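Local coordinates for 3-oxoacyl-(Acyl-carrier protein) synthase (Burkholderia xenovorans, PDB 4EFI) that probably catalyses the condensation of an acyl group with malonyl-acyl carrier protein, as a 3-oxoacyl-(acyl-carrier protein) synthase of the KAS III family in the thiolase superfamily, at residues K29-D32 and N33-V37; R58-D61 and A62-A66. One frame throughout, in Å; residues are numbered along the deposited sequence. Where two conformers were deposited one is given.

Contact 1: K29-D32 and N33-V37; sequences KQVD and NDYFV
The rings of Tyr35 and Phe36 are both met by one methyl, CG1 of Val31, which comes in obliquely to each. Val31 CG1 lies 3.8 Å from Tyr35 CB and 3.9 Å from Tyr35 CG, at the root of the ring, and 4.1 Å from Phe36 CE2. The two rings also touch each other: Tyr35 CD2 stands 3.7 Å above the plane of the Phe36 ring, over its centre, while Phe36 CE1 lies in plane at the edge of the tyrosine ring. Val31 can serve both because CG1 is anti to its own backbone N (chi1 178°). The example is a tight turn at the end of a short strand: residues 30-32 pair antiparallel with strand 56-58, and from Asn33 the chain winds helically towards helix 42-52. Closing that turn, Tyr35 N donates to Asp32 O at 3.2 Å, with an N-H...O angle of 145°. The same Asp32 O is 3.9 Å from Phe36 CD2. On the winding stretch itself, Phe36 N bonds Asn33 O at 2.9 Å. The Asn33 amide is held from strand 56-58 and its approach, OD1 by Arg57 and ND2 by the carbonyl of Val54.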
# COMPACT_ATOMS: atom_id res chain seq x y z
N LYS A 29 -14.33 -7.13 -11.17
CA LYS A 29 -14.50 -8.54 -10.87
C LYS A 29 -14.49 -8.78 -9.36
O LYS A 29 -13.44 -8.69 -8.72
CB LYS A 29 -13.40 -9.37 -11.54
N GLN A 30 -15.60 -9.21 -8.77
CA GLN A 30 -15.67 -9.50 -7.34
C GLN A 30 -15.70 -11.01 -7.11
O GLN A 30 -16.56 -11.70 -7.65
CB GLN A 30 -16.91 -8.85 -6.71
CG GLN A 30 -17.13 -9.21 -5.24
CD GLN A 30 -18.52 -8.84 -4.74
OE1 GLN A 30 -19.23 -9.66 -4.14
NE2 GLN A 30 -18.91 -7.60 -4.97
N VAL A 31 -14.75 -11.50 -6.30
CA VAL A 31 -14.55 -12.91 -6.03
C VAL A 31 -14.93 -13.13 -4.56
O VAL A 31 -14.30 -12.58 -3.65
CB VAL A 31 -13.08 -13.29 -6.27
CG1 VAL A 31 -12.81 -14.75 -5.96
CG2 VAL A 31 -12.65 -12.96 -7.71
N ASP A 32 -15.94 -13.96 -4.34
CA ASP A 32 -16.44 -14.29 -3.02
C ASP A 32 -15.68 -15.51 -2.50
O ASP A 32 -15.00 -16.20 -3.24
CB ASP A 32 -17.93 -14.62 -3.08
CG ASP A 32 -18.75 -13.54 -3.76
OD1 ASP A 32 -18.49 -12.36 -3.49
OD2 ASP A 32 -19.64 -13.88 -4.56
N ASN A 33 -15.85 -15.82 -1.22
CA ASN A 33 -15.20 -17.02 -0.68
C ASN A 33 -15.76 -18.30 -1.26
O ASN A 33 -15.05 -19.32 -1.27
CB ASN A 33 -15.29 -17.03 0.85
CG ASN A 33 -14.42 -15.97 1.49
OD1 ASN A 33 -13.45 -15.52 0.86
ND2 ASN A 33 -14.77 -15.53 2.69
N ASP A 34 -16.99 -18.28 -1.76
CA ASP A 34 -17.59 -19.47 -2.36
C ASP A 34 -16.66 -20.01 -3.43
O ASP A 34 -16.55 -21.23 -3.60
CB ASP A 34 -18.98 -19.17 -2.98
CG ASP A 34 -20.08 -19.12 -1.94
OD1 ASP A 34 -19.76 -19.02 -0.74
OD2 ASP A 34 -21.28 -19.15 -2.33
N TYR A 35 -16.00 -19.10 -4.15
CA TYR A 35 -15.12 -19.48 -5.25
C TYR A 35 -14.14 -20.59 -4.83
O TYR A 35 -13.77 -21.43 -5.64
CB TYR A 35 -14.34 -18.24 -5.72
CG TYR A 35 -13.35 -18.47 -6.84
CD1 TYR A 35 -13.75 -18.49 -8.17
CD2 TYR A 35 -12.00 -18.63 -6.58
CE1 TYR A 35 -12.83 -18.69 -9.20
CE2 TYR A 35 -11.08 -18.84 -7.58
CZ TYR A 35 -11.49 -18.86 -8.89
OH TYR A 35 -10.57 -19.07 -9.89
N PHE A 36 -13.70 -20.56 -3.57
CA PHE A 36 -12.58 -21.40 -3.11
C PHE A 36 -12.98 -22.73 -2.49
O PHE A 36 -12.12 -23.58 -2.22
CB PHE A 36 -11.74 -20.64 -2.09
CG PHE A 36 -11.13 -19.41 -2.64
CD1 PHE A 36 -9.94 -19.47 -3.35
CD2 PHE A 36 -11.74 -18.20 -2.45
CE1 PHE A 36 -9.38 -18.32 -3.84
CE2 PHE A 36 -11.20 -17.06 -2.95
CZ PHE A 36 -10.02 -17.11 -3.63
N VAL A 37 -14.27 -22.93 -2.26
CA VAL A 37 -14.75 -24.12 -1.55
C VAL A 37 -14.57 -25.43 -2.34
O VAL A 37 -14.45 -26.49 -1.73
CB VAL A 37 -16.21 -23.94 -1.13
CG1 VAL A 37 -16.83 -25.25 -0.64
CG2 VAL A 37 -16.30 -22.87 -0.04

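Contact 2: R58-D61 and A62-A66; sequences RWAD and AQTSA
Ala62 takes the second position of a type I beta turn that runs from Asp61 to Thr64. At Gln63 the side chain folds back over the carboxylate of Asp61 instead of reaching outward: CG sits between the backbone N and the carbonyl carbon (chi1 65°), and a bend at chi2 lays the amide on the acid. The two flat groups are stacked, their planes only 16° apart, with Gln63 CD 3.2 Å from Asp61 OD1. This is contact between faces, and the amide nitrogen is poorly angled for a bond to Asp61 OD2.

Thr64 carries the polar closure. Thr64 N donates to Asp61 O at 3.1 Å, closing the turn, with an N-H...O angle of 161°. Thr64 OG1 donates to Asp61 OD1 in a short bond of 2.6 Å, approaching from above the carboxylate plane. A water that donates to both Asp61 OD2, at 2.6 Å, and Thr64 OG1 bridges the same pair, and together these bonds restrain the rotation of the acid. Apart from these polar bonds, Thr64 O lies 3.5 Å from Ala60 CB, and the carbonyl also accepts from Lys160.

Ser65 then stands at the N-cap of helix 66-81, and Ala66 begins the helix. The sequence shows how a strand can be joined to a helix in a few residues: an aspartate at the first position of a type I turn binds the threonine at the fourth by backbone and side chain, and the N-cap serine follows at once.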
# COMPACT_ATOMS: atom_id res chain seq x y z
N ARG A 58 -11.29 -8.15 -4.97
CA ARG A 58 -11.35 -7.89 -6.41
C ARG A 58 -10.12 -8.43 -7.11
O ARG A 58 -9.00 -8.23 -6.61
CB ARG A 58 -11.45 -6.39 -6.68
CG ARG A 58 -12.56 -5.70 -5.93
CD ARG A 58 -13.92 -6.28 -6.25
NE ARG A 58 -15.02 -5.49 -5.67
CZ ARG A 58 -15.67 -4.49 -6.27
NH1 ARG A 58 -15.37 -4.12 -7.50
NH2 ARG A 58 -16.65 -3.85 -5.64
N TRP A 59 -10.30 -9.12 -8.23
CA TRP A 59 -9.18 -9.67 -8.99
C TRP A 59 -9.16 -9.11 -10.41
O TRP A 59 -10.15 -9.15 -11.13
CB TRP A 59 -9.24 -11.18 -9.07
CG TRP A 59 -8.76 -11.93 -7.85
CD1 TRP A 59 -8.21 -11.39 -6.72
CD2 TRP A 59 -8.78 -13.34 -7.68
NE1 TRP A 59 -7.88 -12.42 -5.85
CE2 TRP A 59 -8.22 -13.62 -6.42
CE3 TRP A 59 -9.21 -14.39 -8.48
CZ2 TRP A 59 -8.09 -14.92 -5.93
CZ3 TRP A 59 -9.08 -15.70 -8.00
CH2 TRP A 59 -8.52 -15.94 -6.74
N ALA A 60 -8.00 -8.60 -10.80
CA ALA A 60 -7.77 -8.09 -12.15
C ALA A 60 -7.85 -9.20 -13.18
O ALA A 60 -7.35 -10.30 -12.96
CB ALA A 60 -6.39 -7.45 -12.20
N ASP A 61 -8.43 -8.91 -14.33
CA ASP A 61 -8.36 -9.88 -15.43
C ASP A 61 -7.01 -9.81 -16.14
O ASP A 61 -6.17 -8.98 -15.82
CB ASP A 61 -9.54 -9.70 -16.39
CG ASP A 61 -9.63 -8.31 -16.98
OD1 ASP A 61 -8.61 -7.60 -17.13
OD2 ASP A 61 -10.76 -7.91 -17.34
N ALA A 62 -6.77 -10.69 -17.12
CA ALA A 62 -5.45 -10.79 -17.73
C ALA A 62 -4.99 -9.49 -18.39
O ALA A 62 -3.81 -9.14 -18.35
CB ALA A 62 -5.40 -11.95 -18.73
N GLN A 63 -5.92 -8.74 -18.94
CA GLN A 63 -5.56 -7.50 -19.62
C GLN A 63 -5.46 -6.27 -18.71
O GLN A 63 -5.19 -5.17 -19.21
CB GLN A 63 -6.58 -7.17 -20.71
CG GLN A 63 -7.98 -6.88 -20.19
CD GLN A 63 -8.89 -8.10 -20.27
OE1 GLN A 63 -8.49 -9.22 -19.93
NE2 GLN A 63 -10.12 -7.88 -20.72
N THR A 64 -5.72 -6.42 -17.42
CA THR A 64 -5.68 -5.31 -16.48
C THR A 64 -4.46 -5.42 -15.57
O THR A 64 -4.31 -6.39 -14.81
CB THR A 64 -6.93 -5.29 -15.59
OG1 THR A 64 -8.10 -5.14 -16.41
CG2 THR A 64 -6.91 -4.17 -14.60
N SER A 65 -3.61 -4.41 -15.61
CA SER A 65 -2.42 -4.37 -14.77
C SER A 65 -2.57 -3.33 -13.67
O SER A 65 -3.48 -2.49 -13.70
CB SER A 65 -1.19 -4.03 -15.62
OG SER A 65 -1.28 -2.67 -16.04
N ALA A 66 -1.60 -3.32 -12.76
CA ALA A 66 -1.52 -2.29 -11.73
C ALA A 66 -1.40 -0.92 -12.37
O ALA A 66 -2.04 0.03 -11.93
CB ALA A 66 -0.33 -2.57 -10.82
O HOH W 1 -11.09 -5.30 -17.44

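Contact 1 precedes contact 2 along the chain, and their centres lie about 16 Å apart, but Trp59, within residues 58-61, brings them together. Trp59 CZ3 is 3.7 Å from Tyr35 CE2, the two rings standing nearly perpendicular, and Trp59 CH2 is 3.6 Å from Phe36 CZ. The backbones meet as well, Lys29 O lying 3.2 Å from Trp59 N in a probable hydrogen bond that continues the pairing of strands 30-32 and 56-58. This two-stranded antiparallel pair is therefore the link: contact 1 turns the chain away at one end, and contact 2 takes it on towards helix 66-81. Both are surface contacts, on the same side of the chain's centre.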